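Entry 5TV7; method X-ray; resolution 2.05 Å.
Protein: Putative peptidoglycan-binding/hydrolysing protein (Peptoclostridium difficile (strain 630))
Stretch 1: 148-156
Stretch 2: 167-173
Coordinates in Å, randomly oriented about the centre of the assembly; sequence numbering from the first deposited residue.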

# COMPACT_ATOMS: atom_id res chain seq x y z
N SER A 148 -0.92 -12.38 -7.13
CA SER A 148 -2.09 -13.06 -6.55
C SER A 148 -3.39 -12.34 -6.88
O SER A 148 -4.39 -12.96 -7.23
CB SER A 148 -1.96 -13.17 -5.02
OG SER A 148 -0.90 -14.02 -4.67
N PHE A 149 -3.36 -11.02 -6.73
CA PHE A 149 -4.50 -10.17 -7.04
C PHE A 149 -4.88 -10.32 -8.50
O PHE A 149 -6.04 -10.49 -8.83
CB PHE A 149 -4.18 -8.70 -6.71
CG PHE A 149 -5.22 -7.73 -7.18
CD1 PHE A 149 -6.37 -7.52 -6.44
CD2 PHE A 149 -5.05 -7.01 -8.35
CE1 PHE A 149 -7.34 -6.60 -6.86
CE2 PHE A 149 -6.00 -6.09 -8.78
CZ PHE A 149 -7.15 -5.90 -8.04
N GLN A 150 -3.88 -10.25 -9.37
CA GLN A 150 -4.13 -10.39 -10.80
C GLN A 150 -4.74 -11.75 -11.14
O GLN A 150 -5.68 -11.83 -11.95
CB GLN A 150 -2.84 -10.14 -11.59
CG GLN A 150 -2.45 -8.68 -11.59
CD GLN A 150 -1.04 -8.42 -12.04
OE1 GLN A 150 -0.16 -9.28 -11.91
NE2 GLN A 150 -0.79 -7.21 -12.52
N LYS A 151 -4.23 -12.81 -10.52
CA LYS A 151 -4.80 -14.14 -10.77
C LYS A 151 -6.24 -14.21 -10.26
O LYS A 151 -7.11 -14.70 -10.95
CB LYS A 151 -3.97 -15.24 -10.13
CG LYS A 151 -2.66 -15.49 -10.86
CD LYS A 151 -1.80 -16.51 -10.12
CE LYS A 151 -0.54 -16.89 -10.90
NZ LYS A 151 0.29 -17.83 -10.11
N LYS A 152 -6.49 -13.67 -9.07
CA LYS A 152 -7.83 -13.70 -8.52
C LYS A 152 -8.85 -13.01 -9.43
O LYS A 152 -9.96 -13.52 -9.60
CB LYS A 152 -7.87 -13.05 -7.12
CG LYS A 152 -9.27 -13.01 -6.50
CD LYS A 152 -9.22 -12.57 -5.04
CE LYS A 152 -10.60 -12.63 -4.38
NZ LYS A 152 -10.56 -12.21 -2.95
N TYR A 153 -8.46 -11.88 -10.02
CA TYR A 153 -9.39 -11.12 -10.85
C TYR A 153 -9.30 -11.29 -12.36
O TYR A 153 -9.88 -10.51 -13.09
CB TYR A 153 -9.36 -9.64 -10.42
CG TYR A 153 -9.86 -9.52 -9.01
CD1 TYR A 153 -11.21 -9.65 -8.74
CD2 TYR A 153 -8.98 -9.33 -7.95
CE1 TYR A 153 -11.69 -9.58 -7.45
CE2 TYR A 153 -9.45 -9.25 -6.64
CZ TYR A 153 -10.80 -9.38 -6.40
OH TYR A 153 -11.28 -9.31 -5.13
N GLY A 154 -8.60 -12.31 -12.82
CA GLY A 154 -8.51 -12.58 -14.25
C GLY A 154 -7.67 -11.62 -15.09
O GLY A 154 -7.86 -11.53 -16.31
N LEU A 155 -6.76 -10.90 -14.43
CA LEU A 155 -5.83 -10.02 -15.11
C LEU A 155 -4.56 -10.81 -15.41
O LEU A 155 -4.29 -11.80 -14.74
CB LEU A 155 -5.46 -8.83 -14.20
CG LEU A 155 -6.61 -7.91 -13.75
CD1 LEU A 155 -6.12 -6.93 -12.70
CD2 LEU A 155 -7.22 -7.17 -14.92
N SER A 156 -3.80 -10.38 -16.41
CA SER A 156 -2.51 -10.99 -16.69
C SER A 156 -1.64 -10.81 -15.44
O SER A 156 -1.51 -9.71 -14.90
CB SER A 156 -1.85 -10.36 -17.91
OG SER A 156 -2.49 -10.80 -19.09
N ASP A 167 -7.20 -0.01 -12.36
CA ASP A 167 -8.64 0.08 -12.53
C ASP A 167 -9.36 -0.90 -11.62
O ASP A 167 -10.35 -0.55 -10.95
CB ASP A 167 -9.01 -0.20 -13.98
CG ASP A 167 -10.50 -0.18 -14.23
OD1 ASP A 167 -11.13 0.91 -14.16
OD2 ASP A 167 -11.06 -1.26 -14.53
N LYS A 168 -8.85 -2.13 -11.56
CA LYS A 168 -9.48 -3.17 -10.75
C LYS A 168 -9.31 -2.84 -9.27
O LYS A 168 -10.25 -2.94 -8.50
CB LYS A 168 -8.91 -4.56 -11.10
CG LYS A 168 -9.76 -5.71 -10.59
CD LYS A 168 -11.08 -5.81 -11.35
CE LYS A 168 -12.03 -6.77 -10.67
NZ LYS A 168 -13.44 -6.64 -11.18
N LEU A 169 -8.12 -2.41 -8.87
CA LEU A 169 -7.88 -2.01 -7.48
C LEU A 169 -8.82 -0.89 -7.07
O LEU A 169 -9.41 -0.92 -5.99
CB LEU A 169 -6.43 -1.54 -7.30
CG LEU A 169 -5.38 -2.65 -7.24
CD1 LEU A 169 -3.99 -2.05 -7.34
CD2 LEU A 169 -5.55 -3.46 -5.97
N GLY A 170 -8.94 0.10 -7.95
CA GLY A 170 -9.81 1.25 -7.70
C GLY A 170 -11.27 0.89 -7.55
O GLY A 170 -11.94 1.38 -6.63
N ARG A 171 -11.78 0.04 -8.44
CA ARG A 171 -13.20 -0.36 -8.39
C ARG A 171 -13.54 -1.16 -7.14
O ARG A 171 -14.63 -1.02 -6.61
CB ARG A 171 -13.59 -1.16 -9.64
CG ARG A 171 -13.65 -0.31 -10.88
CD ARG A 171 -13.90 -1.15 -12.12
NE ARG A 171 -13.79 -0.32 -13.32
CZ ARG A 171 -14.77 0.41 -13.86
NH1 ARG A 171 -15.98 0.43 -13.33
NH2 ARG A 171 -14.52 1.11 -14.96
N LEU A 172 -12.59 -1.97 -6.68
CA LEU A 172 -12.80 -2.80 -5.49
C LEU A 172 -12.64 -2.06 -4.17
O LEU A 172 -13.21 -2.47 -3.19
CB LEU A 172 -11.85 -4.00 -5.52
CG LEU A 172 -12.11 -5.01 -6.64
CD1 LEU A 172 -10.96 -5.99 -6.74
CD2 LEU A 172 -13.43 -5.73 -6.42
N THR A 173 -11.86 -0.98 -4.15
CA THR A 173 -11.62 -0.26 -2.90
C THR A 173 -12.39 1.05 -2.74
O THR A 173 -12.41 1.60 -1.65
CB THR A 173 -10.12 -0.03 -2.68
OG1 THR A 173 -9.58 0.71 -3.77
CG2 THR A 173 -9.41 -1.38 -2.56

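The contact is built on two aromatic residues of the first stretch, Phe149 and Tyr153, four positions apart, whose CA-to-CB bonds both point toward the helix 167-173. Phe149, buried and with chi1 in the t well, receives Leu169 over one face: Leu169 CD2 lies 3.8 Å from the centroid of the Phe149 ring, 20° off its normal, in a CH-pi contact. Although the CA-to-CB bond of Leu169 points sideways, its end comes nearer and reaches the ring. Leu172 joins the two aromatics. Its CD1 methyl meets the edge of Phe149, 3.7 Å from Phe149 CE1, and also sits over a face of Tyr153, where Leu172 CD1 is 3.6 Å from the ring centroid. Flat rings and branched leucine ends thus pack closely although the helix axes remain 11.5 Å apart and cross at 78°.

Farther out, Lys168 contributes the aliphatic part of its side chain. Lys168 CG lies 3.7 Å from Phe149 CZ, Lys168 CE 3.6 Å from Tyr153 CD1, and Lys168 CB 4.0 Å from Leu155 CD1. A long methylene chain suits this partly exposed border, covering apolar groups while NZ extends beyond them. No hydrogen bond or salt bridge links the stretches; the 279 Å² interface is held by apolar packing. Asp167 and Arg171 pair within their own helix, with Arg171 NE 3.0 Å from Asp167 OD1.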